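Local coordinates for protein pyridoxamine 5'-phosphate oxidase (Burkholderia, PDB 4HMW) that catalyses several FMN-dependent oxidations by molecular oxygen in the terminal steps of core phenazine biosynthesis, releasing hydrogen peroxide, at residues F187-A190 with H196-L199; K35-T40 with T107-M112; K127-F130 with M136-M139. One frame throughout, in Å; residues are numbered along the deposited sequence. Where two conformers were deposited one is given.

Interaction 1 (F187-A190 with H196-L199); sequences FWAA and HRRL. With FMN (flavin mononucleotide), chain C.
F187 and L199 form a hydrogen-bonded antiparallel pair, and so do A189 and R197. The strand axes lie 4.8 Å apart and run at 176°. F187 N donates to L199 O at 2.8 Å, L199 N returns a bond to F187 O, and A189 N reaches R197 O. Between them W188 and R198 make the non-hydrogen-bonded pair, with both side chains on the FMN side of the sheet. F187, A189, R197 and L199 point to the other side, where F187 and L199 meet L33 of helix 30-43.

R197 binds the end of the partner strand twice over. Two bends in its chain, at chi2 and chi3, fold it back. NH2 then donates to A190 O at 3.0 Å, and NE donates to A189 O at 3.2 Å. Backbone N of R197 also donates to A189 O, from the opposite face of that carbonyl plane. The CB of A189 lies over one face of the guanidinium.

On the flavin side, W188 CZ2 sits over one face of the H196 imidazole, 3.5 Å from H196 CD2. The two ring planes meet obliquely, at 44°. H196 ND1 is bonded to backbone N of S191 in the turn. The CG of R198 packs against W188 CD1. R198 NH2 donates to FMN O2P at 2.9 Å in a nearly straight bond (168°). Its NE forms a salt bridge with E186, and NH1 bonds Q214 O and S146 OG of the second subunit, which should hold the guanidinium in place. W188 CH2 touches the flavin methyl C8M at 3.4 Å. This is a beta hairpin in the C-terminal dimerisation region, and its W188 and R198 line the FMN pocket at the subunit interface.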
ATOM      1  N   PHE B 187      10.231  -1.308  10.175  1.00 13.41           N
ATOM      2  CA  PHE B 187      11.125  -0.460   9.401  1.00 12.81           C
ATOM      3  C   PHE B 187      11.998  -1.386   8.586  1.00 13.43           C
ATOM      4  O   PHE B 187      12.651  -2.271   9.140  1.00 18.02           O
ATOM      5  CB  PHE B 187      11.956   0.360  10.357  1.00 12.82           C
ATOM      6  CG  PHE B 187      11.150   1.376  11.123  1.00 15.44           C
ATOM      7  CD1 PHE B 187      10.476   0.993  12.271  1.00 14.60           C
ATOM      8  CD2 PHE B 187      11.066   2.686  10.707  1.00 16.98           C
ATOM      9  CE1 PHE B 187       9.712   1.872  12.968  1.00 16.37           C
ATOM     10  CE2 PHE B 187      10.310   3.593  11.429  1.00 15.33           C
ATOM     11  CZ  PHE B 187       9.626   3.175  12.568  1.00 16.35           C
ATOM     12  N   TRP B 188      12.006  -1.193   7.275  1.00 10.21           N
ATOM     13  CA  TRP B 188      12.756  -2.052   6.334  1.00 11.18           C
ATOM     14  C   TRP B 188      13.679  -1.220   5.461  1.00 12.96           C
ATOM     15  O   TRP B 188      13.252  -0.229   4.894  1.00 11.39           O
ATOM     16  CB  TRP B 188      11.749  -2.761   5.449  1.00 13.58           C
ATOM     17  CG  TRP B 188      12.244  -3.785   4.440  1.00 13.43           C
ATOM     18  CD1 TRP B 188      12.209  -5.132   4.584  1.00 14.96           C
ATOM     19  CD2 TRP B 188      12.791  -3.548   3.136  1.00 14.20           C
ATOM     20  NE1 TRP B 188      12.673  -5.764   3.465  1.00 13.28           N
ATOM     21  CE2 TRP B 188      13.014  -4.823   2.540  1.00 13.93           C
ATOM     22  CE3 TRP B 188      13.046  -2.404   2.385  1.00 14.01           C
ATOM     23  CZ2 TRP B 188      13.537  -4.971   1.265  1.00 14.05           C
ATOM     24  CZ3 TRP B 188      13.545  -2.561   1.100  1.00 14.62           C
ATOM     25  CH2 TRP B 188      13.783  -3.832   0.557  1.00 15.21           C
ATOM     26  N   ALA B 189      14.944  -1.622   5.344  1.00 12.05           N
ATOM     27  CA  ALA B 189      15.887  -0.881   4.518  1.00 13.79           C
ATOM     28  C   ALA B 189      16.709  -1.859   3.704  1.00 12.41           C
ATOM     29  O   ALA B 189      17.373  -2.725   4.240  1.00 13.79           O
ATOM     30  CB  ALA B 189      16.775  -0.015   5.356  1.00 16.02           C
ATOM     31  N   ALA B 190      16.676  -1.679   2.399  1.00 11.74           N
ATOM     32  CA  ALA B 190      17.337  -2.585   1.460  1.00 13.56           C
ATOM     33  C   ALA B 190      18.851  -2.568   1.658  1.00 16.18           C
ATOM     34  O   ALA B 190      19.460  -1.531   1.990  1.00 14.72           O
ATOM     35  CB  ALA B 190      17.014  -2.175   0.027  1.00 15.64           C
ATOM     36  N   HIS B 196      18.448  -7.670   3.950  1.00 13.45           N
ATOM     37  CA  HIS B 196      17.838  -6.380   4.241  1.00 13.10           C
ATOM     38  C   HIS B 196      17.689  -6.178   5.744  1.00 14.27           C
ATOM     39  O   HIS B 196      17.520  -7.156   6.483  1.00 14.61           O
ATOM     40  CB  HIS B 196      16.463  -6.336   3.567  1.00 14.12           C
ATOM     41  CG  HIS B 196      16.512  -6.661   2.119  1.00 13.86           C
ATOM     42  ND1 HIS B 196      17.371  -6.016   1.260  1.00 14.57           N
ATOM     43  CD2 HIS B 196      15.847  -7.572   1.375  1.00 13.52           C
ATOM     44  CE1 HIS B 196      17.209  -6.489   0.035  1.00 16.29           C
ATOM     45  NE2 HIS B 196      16.297  -7.446   0.079  1.00 15.13           N
ATOM     46  N   ARG B 197      17.721  -4.920   6.188  1.00 14.75           N
ATOM     47  CA  ARG B 197      17.564  -4.568   7.596  1.00 13.12           C
ATOM     48  C   ARG B 197      16.091  -4.483   7.896  1.00 12.00           C
ATOM     49  O   ARG B 197      15.391  -3.693   7.280  1.00 14.26           O
ATOM     50  CB  ARG B 197      18.185  -3.192   7.891  1.00 14.93           C
ATOM     51  CG  ARG B 197      19.667  -3.173   8.043  1.00 16.67           C
ATOM     52  CD  ARG B 197      20.449  -3.257   6.746  1.00 17.62           C
ATOM     53  NE  ARG B 197      20.128  -2.272   5.706  1.00 15.28           N
ATOM     54  CZ  ARG B 197      20.622  -1.041   5.608  1.00 17.35           C
ATOM     55  NH1 ARG B 197      21.411  -0.531   6.538  1.00 18.90           N
ATOM     56  NH2 ARG B 197      20.280  -0.313   4.569  1.00 16.40           N
ATOM     57  N   ARG B 198      15.638  -5.280   8.856  1.00 11.17           N
ATOM     58  CA  ARG B 198      14.217  -5.354   9.219  1.00 12.57           C
ATOM     59  C   ARG B 198      14.090  -5.228  10.711  1.00 11.82           C
ATOM     60  O   ARG B 198      14.585  -6.058  11.442  1.00 12.80           O
ATOM     61  CB  ARG B 198      13.608  -6.685   8.795  1.00 13.81           C
ATOM     62  CG  ARG B 198      13.661  -6.970   7.278  1.00 13.33           C
ATOM     63  CD  ARG B 198      12.837  -8.199   6.961  1.00 13.65           C
ATOM     64  NE  ARG B 198      11.422  -7.974   7.249  1.00 13.54           N
ATOM     65  CZ  ARG B 198      10.465  -8.908   7.184  1.00 13.27           C
ATOM     66  NH1 ARG B 198      10.766 -10.156   6.861  1.00 15.17           N
ATOM     67  NH2 ARG B 198       9.199  -8.569   7.457  1.00 14.93           N
ATOM     68  N   LEU B 199      13.439  -4.156  11.161  1.00 14.12           N
ATOM     69  CA  LEU B 199      13.250  -3.894  12.576  1.00 14.20           C
ATOM     70  C   LEU B 199      11.773  -3.802  12.853  1.00 13.91           C
ATOM     71  O   LEU B 199      11.072  -2.905  12.352  1.00 14.54           O
ATOM     72  CB  LEU B 199      13.926  -2.557  12.951  1.00 14.97           C
ATOM     73  CG  LEU B 199      13.798  -2.142  14.421  1.00 17.19           C
ATOM     74  CD1 LEU B 199      14.565  -3.079  15.357  1.00 18.58           C
ATOM     75  CD2 LEU B 199      14.307  -0.703  14.574  1.00 17.99           C
TER
HETATM   76  N1  FMN C 301       8.965 -10.190  -0.591  1.00 13.47           N
HETATM   77  C2  FMN C 301       8.510 -11.364  -1.126  1.00 14.23           C
HETATM   78  O2  FMN C 301       8.301 -12.328  -0.412  1.00 14.93           O
HETATM   79  N3  FMN C 301       8.238 -11.443  -2.465  1.00 13.55           N
HETATM   80  C4  FMN C 301       8.478 -10.373  -3.292  1.00 13.83           C
HETATM   81  O4  FMN C 301       8.222 -10.488  -4.507  1.00 16.82           O
HETATM   82  C4A FMN C 301       8.967  -9.187  -2.761  1.00 12.47           C
HETATM   83  N5  FMN C 301       9.248  -8.107  -3.581  1.00 13.19           N
HETATM   84  C5A FMN C 301       9.702  -6.923  -2.995  1.00 12.31           C
HETATM   85  C6  FMN C 301       9.949  -5.836  -3.806  1.00 14.00           C
HETATM   86  C7  FMN C 301      10.370  -4.640  -3.261  1.00 14.23           C
HETATM   87  C7M FMN C 301      10.624  -3.497  -4.180  1.00 17.74           C
HETATM   88  C8  FMN C 301      10.589  -4.538  -1.893  1.00 12.62           C
HETATM   89  C8M FMN C 301      11.026  -3.250  -1.278  1.00 14.77           C
HETATM   90  C9  FMN C 301      10.340  -5.624  -1.075  1.00 12.18           C
HETATM   91  C9A FMN C 301       9.937  -6.836  -1.625  1.00 12.53           C
HETATM   92  N10 FMN C 301       9.695  -7.976  -0.814  1.00 10.80           N
HETATM   93  C10 FMN C 301       9.219  -9.122  -1.399  1.00 12.11           C
HETATM   94  C1' FMN C 301       9.906  -8.006   0.657  1.00 11.55           C
HETATM   95  C2' FMN C 301       8.612  -7.683   1.409  1.00 12.22           C
HETATM   96  O2' FMN C 301       8.303  -6.283   1.352  1.00 12.24           O
HETATM   97  C3' FMN C 301       8.671  -8.111   2.877  1.00 12.02           C
HETATM   98  O3' FMN C 301       9.778  -7.470   3.475  1.00 12.97           O
HETATM   99  C4' FMN C 301       8.751  -9.642   3.022  1.00 12.70           C
HETATM  100  O4' FMN C 301       8.063 -10.257   1.948  1.00 12.45           O
HETATM  101  C5' FMN C 301       8.270 -10.105   4.388  1.00 11.18           C
HETATM  102  O5' FMN C 301       6.960  -9.635   4.630  1.00 13.26           O
HETATM  103  P   FMN C 301       6.075 -10.226   5.821  1.00 13.61           P
HETATM  104  O1P FMN C 301       5.613 -11.615   5.421  1.00 14.09           O
HETATM  105  O2P FMN C 301       6.960 -10.293   7.074  1.00 13.39           O
HETATM  106  O3P FMN C 301       4.909  -9.304   5.932  1.00 14.87           O

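Interaction 2 (K35-T40 with T107-M112). With FMN (flavin mononucleotide), chain C.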
ATOM      1  N   LYS B  35       9.639   9.627  12.459  1.00 15.00           N
ATOM      2  CA  LYS B  35       9.937  11.020  12.172  1.00 14.88           C
ATOM      3  C   LYS B  35      11.343  11.221  11.639  1.00 16.33           C
ATOM      4  O   LYS B  35      11.567  12.076  10.765  1.00 18.58           O
ATOM      5  CB  LYS B  35       9.691  11.898  13.386  1.00 16.89           C
ATOM      6  CG  LYS B  35       8.224  11.995  13.790  1.00 18.46           C
ATOM      7  CD  LYS B  35       8.038  12.980  14.969  1.00 24.14           C
ATOM      8  CE  LYS B  35       6.591  13.042  15.353  1.00 28.69           C
ATOM      9  NZ  LYS B  35       6.404  13.695  16.657  1.00 33.53           N
ATOM     10  N   ARG B  36      12.297  10.462  12.174  1.00 14.96           N
ATOM     11  CA  ARG B  36      13.679  10.605  11.713  1.00 15.84           C
ATOM     12  C   ARG B  36      13.770  10.188  10.257  1.00 16.77           C
ATOM     13  O   ARG B  36      14.398  10.860   9.440  1.00 15.69           O
ATOM     14  CB  ARG B  36      14.627   9.744  12.547  1.00 19.00           C
ATOM     15  CG  ARG B  36      14.986  10.305  13.905  1.00 23.71           C
ATOM     16  CD  ARG B  36      16.056   9.430  14.581  1.00 26.48           C
ATOM     17  NE  ARG B  36      16.043   9.640  16.020  1.00 28.80           N
ATOM     18  CZ  ARG B  36      16.638   8.850  16.899  1.00 31.48           C
ATOM     19  NH1 ARG B  36      17.314   7.794  16.477  1.00 28.99           N
ATOM     20  NH2 ARG B  36      16.554   9.129  18.205  1.00 35.39           N
ATOM     21  N   TRP B  37      13.125   9.055   9.926  1.00 14.97           N
ATOM     22  CA  TRP B  37      13.133   8.558   8.586  1.00 14.39           C
ATOM     23  C   TRP B  37      12.477   9.527   7.609  1.00 13.72           C
ATOM     24  O   TRP B  37      12.990   9.711   6.491  1.00 14.66           O
ATOM     25  CB  TRP B  37      12.529   7.135   8.475  1.00 12.74           C
ATOM     26  CG  TRP B  37      13.493   6.050   8.787  1.00 12.10           C
ATOM     27  CD1 TRP B  37      14.603   6.135   9.575  1.00 14.02           C
ATOM     28  CD2 TRP B  37      13.460   4.695   8.288  1.00 12.88           C
ATOM     29  NE1 TRP B  37      15.282   4.937   9.568  1.00 16.54           N
ATOM     30  CE2 TRP B  37      14.601   4.032   8.800  1.00 14.10           C
ATOM     31  CE3 TRP B  37      12.603   4.012   7.448  1.00 11.51           C
ATOM     32  CZ2 TRP B  37      14.900   2.695   8.486  1.00 13.08           C
ATOM     33  CZ3 TRP B  37      12.873   2.678   7.158  1.00 12.55           C
ATOM     34  CH2 TRP B  37      14.019   2.034   7.673  1.00 11.93           C
ATOM     35  N   LEU B  38      11.361  10.132   8.008  1.00 14.50           N
ATOM     36  CA  LEU B  38      10.686  11.092   7.141  1.00 15.11           C
ATOM     37  C   LEU B  38      11.563  12.332   6.908  1.00 14.64           C
ATOM     38  O   LEU B  38      11.588  12.903   5.811  1.00 16.53           O
ATOM     39  CB  LEU B  38       9.334  11.539   7.726  1.00 15.11           C
ATOM     40  CG  LEU B  38       8.242  10.517   7.423  1.00 17.33           C
ATOM     41  CD1 LEU B  38       7.133  10.594   8.399  1.00 19.98           C
ATOM     42  CD2 LEU B  38       7.690  10.743   6.014  1.00 18.78           C
ATOM     43  N   ALA B  39      12.295  12.732   7.930  1.00 14.61           N
ATOM     44  CA  ALA B  39      13.151  13.929   7.779  1.00 16.20           C
ATOM     45  C   ALA B  39      14.308  13.585   6.833  1.00 16.64           C
ATOM     46  O   ALA B  39      14.689  14.404   5.975  1.00 18.20           O
ATOM     47  CB  ALA B  39      13.643  14.374   9.088  1.00 19.45           C
ATOM     48  N   THR B  40      14.837  12.368   6.941  1.00 16.86           N
ATOM     49  CA  THR B  40      15.942  11.992   6.066  1.00 15.23           C
ATOM     50  C   THR B  40      15.432  11.840   4.628  1.00 16.34           C
ATOM     51  O   THR B  40      16.149  12.151   3.652  1.00 18.26           O
ATOM     52  CB  THR B  40      16.612  10.702   6.549  1.00 17.27           C
ATOM     53  OG1 THR B  40      17.182  10.934   7.839  1.00 19.75           O
ATOM     54  CG2 THR B  40      17.679  10.241   5.589  1.00 16.91           C
ATOM     55  N   THR B 107      15.414   5.506  -1.635  1.00 15.39           N
ATOM     56  CA  THR B 107      16.268   5.049  -0.561  1.00 16.63           C
ATOM     57  C   THR B 107      16.108   3.582  -0.209  1.00 16.05           C
ATOM     58  O   THR B 107      16.764   3.100   0.705  1.00 17.84           O
ATOM     59  CB  THR B 107      15.992   5.825   0.716  1.00 16.75           C
ATOM     60  OG1 THR B 107      14.627   5.607   1.085  1.00 16.05           O
ATOM     61  CG2 THR B 107      16.217   7.341   0.512  1.00 17.72           C
ATOM     62  N   GLY B 108      15.246   2.875  -0.917  1.00 13.99           N
ATOM     63  CA  GLY B 108      15.014   1.500  -0.595  1.00 12.54           C
ATOM     64  C   GLY B 108      14.481   1.295   0.802  1.00 11.42           C
ATOM     65  O   GLY B 108      14.918   0.374   1.509  1.00 14.59           O
ATOM     66  N   GLN B 109      13.483   2.093   1.194  1.00 10.82           N
ATOM     67  CA  GLN B 109      12.929   1.973   2.550  1.00 11.95           C
ATOM     68  C   GLN B 109      11.423   1.793   2.525  1.00 11.46           C
ATOM     69  O   GLN B 109      10.716   2.380   1.711  1.00 11.84           O
ATOM     70  CB  GLN B 109      13.265   3.229   3.414  1.00 10.92           C
ATOM     71  CG  GLN B 109      14.724   3.332   3.794  1.00 12.98           C
ATOM     72  CD  GLN B 109      15.038   4.688   4.405  1.00 13.53           C
ATOM     73  OE1 GLN B 109      14.870   5.737   3.777  1.00 14.12           O
ATOM     74  NE2 GLN B 109      15.526   4.678   5.625  1.00 15.46           N
ATOM     75  N   GLN B 110      10.937   0.958   3.419  1.00 10.50           N
ATOM     76  CA  GLN B 110       9.496   0.882   3.618  1.00 14.09           C
ATOM     77  C   GLN B 110       9.204   0.972   5.127  1.00 13.33           C
ATOM     78  O   GLN B 110      10.032   0.631   5.963  1.00 12.41           O
ATOM     79  CB  GLN B 110       8.824  -0.334   2.938  1.00 19.09           C
ATOM     80  CG  GLN B 110       9.345  -1.597   3.281  1.00 20.83           C
ATOM     81  CD  GLN B 110       8.689  -2.825   2.581  1.00 16.00           C
ATOM     82  OE1 GLN B 110       7.482  -2.902   2.335  1.00 13.43           O
ATOM     83  NE2 GLN B 110       9.518  -3.817   2.320  1.00 16.64           N
ATOM     84  N   ILE B 111       8.026   1.499   5.448  1.00 11.80           N
ATOM     85  CA  ILE B 111       7.567   1.532   6.819  1.00 11.76           C
ATOM     86  C   ILE B 111       6.142   1.057   6.859  1.00 10.37           C
ATOM     87  O   ILE B 111       5.286   1.554   6.138  1.00 10.87           O
ATOM     88  CB  ILE B 111       7.621   2.950   7.447  1.00 12.10           C
ATOM     89  CG1 ILE B 111       9.003   3.585   7.254  1.00 13.18           C
ATOM     90  CG2 ILE B 111       7.277   2.865   8.925  1.00 13.38           C
ATOM     91  CD1 ILE B 111       9.082   5.051   7.797  1.00 17.87           C
ATOM     92  N   MET B 112       5.885   0.087   7.713  1.00 13.63           N
ATOM     93  CA  MET B 112       4.544  -0.471   7.891  0.56 14.09           C
ATOM     94  C   MET B 112       4.027  -0.019   9.235  1.00 14.24           C
ATOM     95  O   MET B 112       4.730  -0.155  10.229  1.00 15.32           O
ATOM     96  CB  MET B 112       4.581  -1.980   7.910  0.56 13.03           C
ATOM     97  CG  MET B 112       3.215  -2.586   8.112  0.56 13.97           C
ATOM     98  SD  MET B 112       3.183  -4.321   8.563  0.56 13.85           S
ATOM     99  CE  MET B 112       3.557  -4.183  10.320  0.56 15.02           C
TER
HETATM  100  N1  FMN C 301       8.965 -10.190  -0.591  1.00 13.47           N
HETATM  101  C2  FMN C 301       8.510 -11.364  -1.126  1.00 14.23           C
HETATM  102  O2  FMN C 301       8.301 -12.328  -0.412  1.00 14.93           O
HETATM  103  N3  FMN C 301       8.238 -11.443  -2.465  1.00 13.55           N
HETATM  104  C4  FMN C 301       8.478 -10.373  -3.292  1.00 13.83           C
HETATM  105  O4  FMN C 301       8.222 -10.488  -4.507  1.00 16.82           O
HETATM  106  C4A FMN C 301       8.967  -9.187  -2.761  1.00 12.47           C
HETATM  107  N5  FMN C 301       9.248  -8.107  -3.581  1.00 13.19           N
HETATM  108  C5A FMN C 301       9.702  -6.923  -2.995  1.00 12.31           C
HETATM  109  C6  FMN C 301       9.949  -5.836  -3.806  1.00 14.00           C
HETATM  110  C7  FMN C 301      10.370  -4.640  -3.261  1.00 14.23           C
HETATM  111  C7M FMN C 301      10.624  -3.497  -4.180  1.00 17.74           C
HETATM  112  C8  FMN C 301      10.589  -4.538  -1.893  1.00 12.62           C
HETATM  113  C8M FMN C 301      11.026  -3.250  -1.278  1.00 14.77           C
HETATM  114  C9  FMN C 301      10.340  -5.624  -1.075  1.00 12.18           C
HETATM  115  C9A FMN C 301       9.937  -6.836  -1.625  1.00 12.53           C
HETATM  116  N10 FMN C 301       9.695  -7.976  -0.814  1.00 10.80           N
HETATM  117  C10 FMN C 301       9.219  -9.122  -1.399  1.00 12.11           C
HETATM  118  C1' FMN C 301       9.906  -8.006   0.657  1.00 11.55           C
HETATM  119  C2' FMN C 301       8.612  -7.683   1.409  1.00 12.22           C
HETATM  120  O2' FMN C 301       8.303  -6.283   1.352  1.00 12.24           O
HETATM  121  C3' FMN C 301       8.671  -8.111   2.877  1.00 12.02           C
HETATM  122  O3' FMN C 301       9.778  -7.470   3.475  1.00 12.97           O
HETATM  123  C4' FMN C 301       8.751  -9.642   3.022  1.00 12.70           C
HETATM  124  O4' FMN C 301       8.063 -10.257   1.948  1.00 12.45           O
HETATM  125  C5' FMN C 301       8.270 -10.105   4.388  1.00 11.18           C
HETATM  126  O5' FMN C 301       6.960  -9.635   4.630  1.00 13.26           O
HETATM  127  P   FMN C 301       6.075 -10.226   5.821  1.00 13.61           P
HETATM  128  O1P FMN C 301       5.613 -11.615   5.421  1.00 14.09           O
HETATM  129  O2P FMN C 301       6.960 -10.293   7.074  1.00 13.39           O
HETATM  130  O3P FMN C 301       4.909  -9.304   5.932  1.00 14.87           O
HETATM  131  O   HOH W   1      15.053   8.072   5.124  1.00 20.25           O
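The chi1 of W37 (-84°) and that of Q109 (-71°) bring an indole and an amide together between helix 30-43 and strand 109-119. Q109 continues extended beyond CG, and its NE2 arrives over the centre of the indole face. NE2 is 3.4 Å from W37 CE2, with the amide and ring planes 40° apart. Q109 CG also lies over the six-membered ring in a CH-pi contact. I111 adds an apolar touch, CG1 to W37 CE3 at 3.6 Å, while Q110 O lies near the ring plane at its edge.

The other end of the Q109 amide is fixed by polar bonds. T107 OG1 donates to Q109 OE1 at 2.7 Å. A water donates both to Q109 OE1 and to W37 O, so it links strand to helix. F20 and F187 meet the W37 ring edge-to-face.

Q110 points away from the helix. Its NE2 donates to FMN O2' at 2.9 Å in a nearly straight bond, and its OE1 accepts from V67 N of the second subunit. G108 and Q109 form a G1 beta bulge opposite W104. Helix 30-43 thus packs on one side of the sheet, and the FMN site of the dimer lies on the other.

Interaction 3 (K127-F130 with M136-M139); sequences KLWF and MHAM
H137 uses one imidazole to do two things to a single residue: it stacks on the W129 indole and donates a hydrogen bond to the W129 carbonyl. The contact closes a pair of consecutive helices, 122-130 and 134-142, joined by a short link. The stack is offset. The imidazole and the five-membered ring of W129 are nearly parallel, 13° apart, with centroids 3.9 Å from each other. CD2 of H137 lies over the centre of the indole, 3.4 Å from W129 CE2. W129 CH2 reaches past the imidazole to the backbone of the second helix, 3.5 Å from H137 CA.

The indole swings out to the second helix because its CG is anti to the backbone N (chi1 177°). W129 NE1 is bonded to L169 O and F175 meets the indole edge-to-face, which should hold the ring in place under the imidazole.

M136 comes to the same indole obliquely in a Met-aromatic contact, its SD 4.1 Å from W129 CZ3. M136 also lies close to R132 and S140, which probably bind substrate, and it packs on R194 of the second subunit. The bond from H137 NE2 to W129 O is short at 2.7 Å and fairly straight at 168°; O lies in the imidazole plane, but NE2 stands above the carbonyl plane.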
ATOM      1  N   LYS B 127     -10.289  22.570  12.587  1.00 34.73           N
ATOM      2  CA  LYS B 127      -8.995  23.167  12.283  1.00 34.47           C
ATOM      3  C   LYS B 127      -8.455  22.612  10.968  1.00 34.33           C
ATOM      4  O   LYS B 127      -7.912  23.342  10.143  1.00 34.83           O
ATOM      5  CB  LYS B 127      -8.012  22.880  13.413  1.00 34.55           C
ATOM      6  CG  LYS B 127      -7.074  24.007  13.706  1.00 35.50           C
ATOM      7  N   LEU B 128      -8.609  21.306  10.780  1.00 33.04           N
ATOM      8  CA  LEU B 128      -8.100  20.658   9.579  1.00 31.66           C
ATOM      9  C   LEU B 128      -8.815  21.187   8.350  1.00 30.38           C
ATOM     10  O   LEU B 128      -8.195  21.445   7.332  1.00 30.70           O
ATOM     11  CB  LEU B 128      -8.261  19.139   9.663  1.00 32.23           C
ATOM     12  CG  LEU B 128      -7.234  18.446  10.543  1.00 33.73           C
ATOM     13  CD1 LEU B 128      -7.718  17.078  10.939  1.00 33.56           C
ATOM     14  CD2 LEU B 128      -5.907  18.334   9.811  1.00 35.48           C
ATOM     15  N   TRP B 129     -10.123  21.366   8.449  1.00 29.72           N
ATOM     16  CA  TRP B 129     -10.886  21.926   7.340  1.00 30.06           C
ATOM     17  C   TRP B 129     -10.458  23.361   7.062  1.00 34.59           C
ATOM     18  O   TRP B 129     -10.321  23.735   5.903  1.00 33.07           O
ATOM     19  CB  TRP B 129     -12.375  21.852   7.657  1.00 29.78           C
ATOM     20  CG  TRP B 129     -13.314  22.462   6.640  1.00 27.42           C
ATOM     21  CD1 TRP B 129     -13.954  23.675   6.725  1.00 27.29           C
ATOM     22  CD2 TRP B 129     -13.772  21.854   5.434  1.00 25.97           C
ATOM     23  NE1 TRP B 129     -14.763  23.857   5.630  1.00 29.60           N
ATOM     24  CE2 TRP B 129     -14.682  22.752   4.828  1.00 27.89           C
ATOM     25  CE3 TRP B 129     -13.499  20.635   4.800  1.00 26.02           C
ATOM     26  CZ2 TRP B 129     -15.311  22.475   3.619  1.00 27.23           C
ATOM     27  CZ3 TRP B 129     -14.112  20.368   3.599  1.00 25.88           C
ATOM     28  CH2 TRP B 129     -15.020  21.284   3.018  1.00 26.08           C
ATOM     29  N   PHE B 130     -10.231  24.158   8.109  1.00 41.59           N
ATOM     30  CA  PHE B 130      -9.783  25.551   7.928  1.00 48.89           C
ATOM     31  C   PHE B 130      -8.448  25.662   7.203  1.00 49.93           C
ATOM     32  O   PHE B 130      -8.215  26.630   6.481  1.00 51.48           O
ATOM     33  CB  PHE B 130      -9.646  26.289   9.262  1.00 55.99           C
ATOM     34  CG  PHE B 130     -10.934  26.486   9.989  1.00 61.83           C
ATOM     35  CD1 PHE B 130     -12.148  26.445   9.324  1.00 64.15           C
ATOM     36  CD2 PHE B 130     -10.924  26.715  11.361  1.00 64.91           C
ATOM     37  CE1 PHE B 130     -13.335  26.625  10.017  1.00 66.32           C
ATOM     38  CE2 PHE B 130     -12.098  26.903  12.063  1.00 66.32           C
ATOM     39  CZ  PHE B 130     -13.310  26.860  11.393  1.00 67.07           C
ATOM     40  N   MET B 136     -10.517  23.280  -2.584  1.00 28.88           N
ATOM     41  CA  MET B 136     -10.632  21.986  -1.921  1.00 28.25           C
ATOM     42  C   MET B 136     -11.976  21.903  -1.186  1.00 27.46           C
ATOM     43  O   MET B 136     -12.663  20.876  -1.265  1.00 27.13           O
ATOM     44  CB  MET B 136      -9.450  21.752  -0.959  1.00 30.60           C
ATOM     45  CG  MET B 136      -9.549  20.446  -0.178  1.00 35.27           C
ATOM     46  SD  MET B 136     -10.718  20.483   1.238  1.00 38.58           S
ATOM     47  CE  MET B 136     -10.393  18.852   1.895  1.00 38.42           C
ATOM     48  N   HIS B 137     -12.352  22.970  -0.479  1.00 24.56           N
ATOM     49  CA  HIS B 137     -13.644  22.998   0.231  1.00 24.23           C
ATOM     50  C   HIS B 137     -14.784  22.755  -0.721  1.00 25.18           C
ATOM     51  O   HIS B 137     -15.727  22.042  -0.415  1.00 28.02           O
ATOM     52  CB  HIS B 137     -13.905  24.369   0.855  1.00 25.23           C
ATOM     53  CG  HIS B 137     -13.065  24.647   2.050  1.00 27.06           C
ATOM     54  ND1 HIS B 137     -12.986  25.895   2.630  1.00 29.01           N
ATOM     55  CD2 HIS B 137     -12.260  23.839   2.775  1.00 27.91           C
ATOM     56  CE1 HIS B 137     -12.166  25.842   3.663  1.00 29.66           C
ATOM     57  NE2 HIS B 137     -11.724  24.604   3.779  1.00 29.78           N
ATOM     58  N   ALA B 138     -14.713  23.393  -1.873  1.00 23.56           N
ATOM     59  CA  ALA B 138     -15.829  23.348  -2.809  1.00 24.56           C
ATOM     60  C   ALA B 138     -15.990  21.927  -3.369  1.00 23.42           C
ATOM     61  O   ALA B 138     -17.107  21.412  -3.463  1.00 25.21           O
ATOM     62  CB  ALA B 138     -15.634  24.381  -3.938  1.00 25.37           C
ATOM     63  N   MET B 139     -14.905  21.286  -3.758  1.00 25.08           N
ATOM     64  CA  MET B 139     -15.028  19.955  -4.328  1.00 26.22           C
ATOM     65  C   MET B 139     -15.389  18.936  -3.237  1.00 26.65           C
ATOM     66  O   MET B 139     -16.201  18.026  -3.461  1.00 29.54           O
ATOM     67  CB  MET B 139     -13.736  19.532  -5.057  1.00 29.76           C
ATOM     68  CG  MET B 139     -13.851  18.166  -5.774  1.00 30.36           C
ATOM     69  SD  MET B 139     -15.199  18.129  -6.966  1.00 34.98           S
ATOM     70  CE  MET B 139     -14.574  19.240  -8.232  1.00 34.71           C
TER

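Overall arrangement
Interactions 1 and 2 are neighbours, with centres about 10 Å apart. They share one antiparallel sheet, in which strands 184-189 and 109-119 pair. Probable backbone hydrogen bonds join them, from A190 N to G108 O and from Q110 N to W188 O. Both touch the same FMN. Interaction 3 is on the opposite side of the chain's centre, about 29 Å from interaction 2 and 37 Å from interaction 1, centre to centre. Along the chain the order is 2, 3, 1, and helix 122-130 follows directly on strand 109-119. All three have contacts with the second subunit. Residues of that subunit also bond this FMN, so the dimer completes the site that interactions 1 and 2 line.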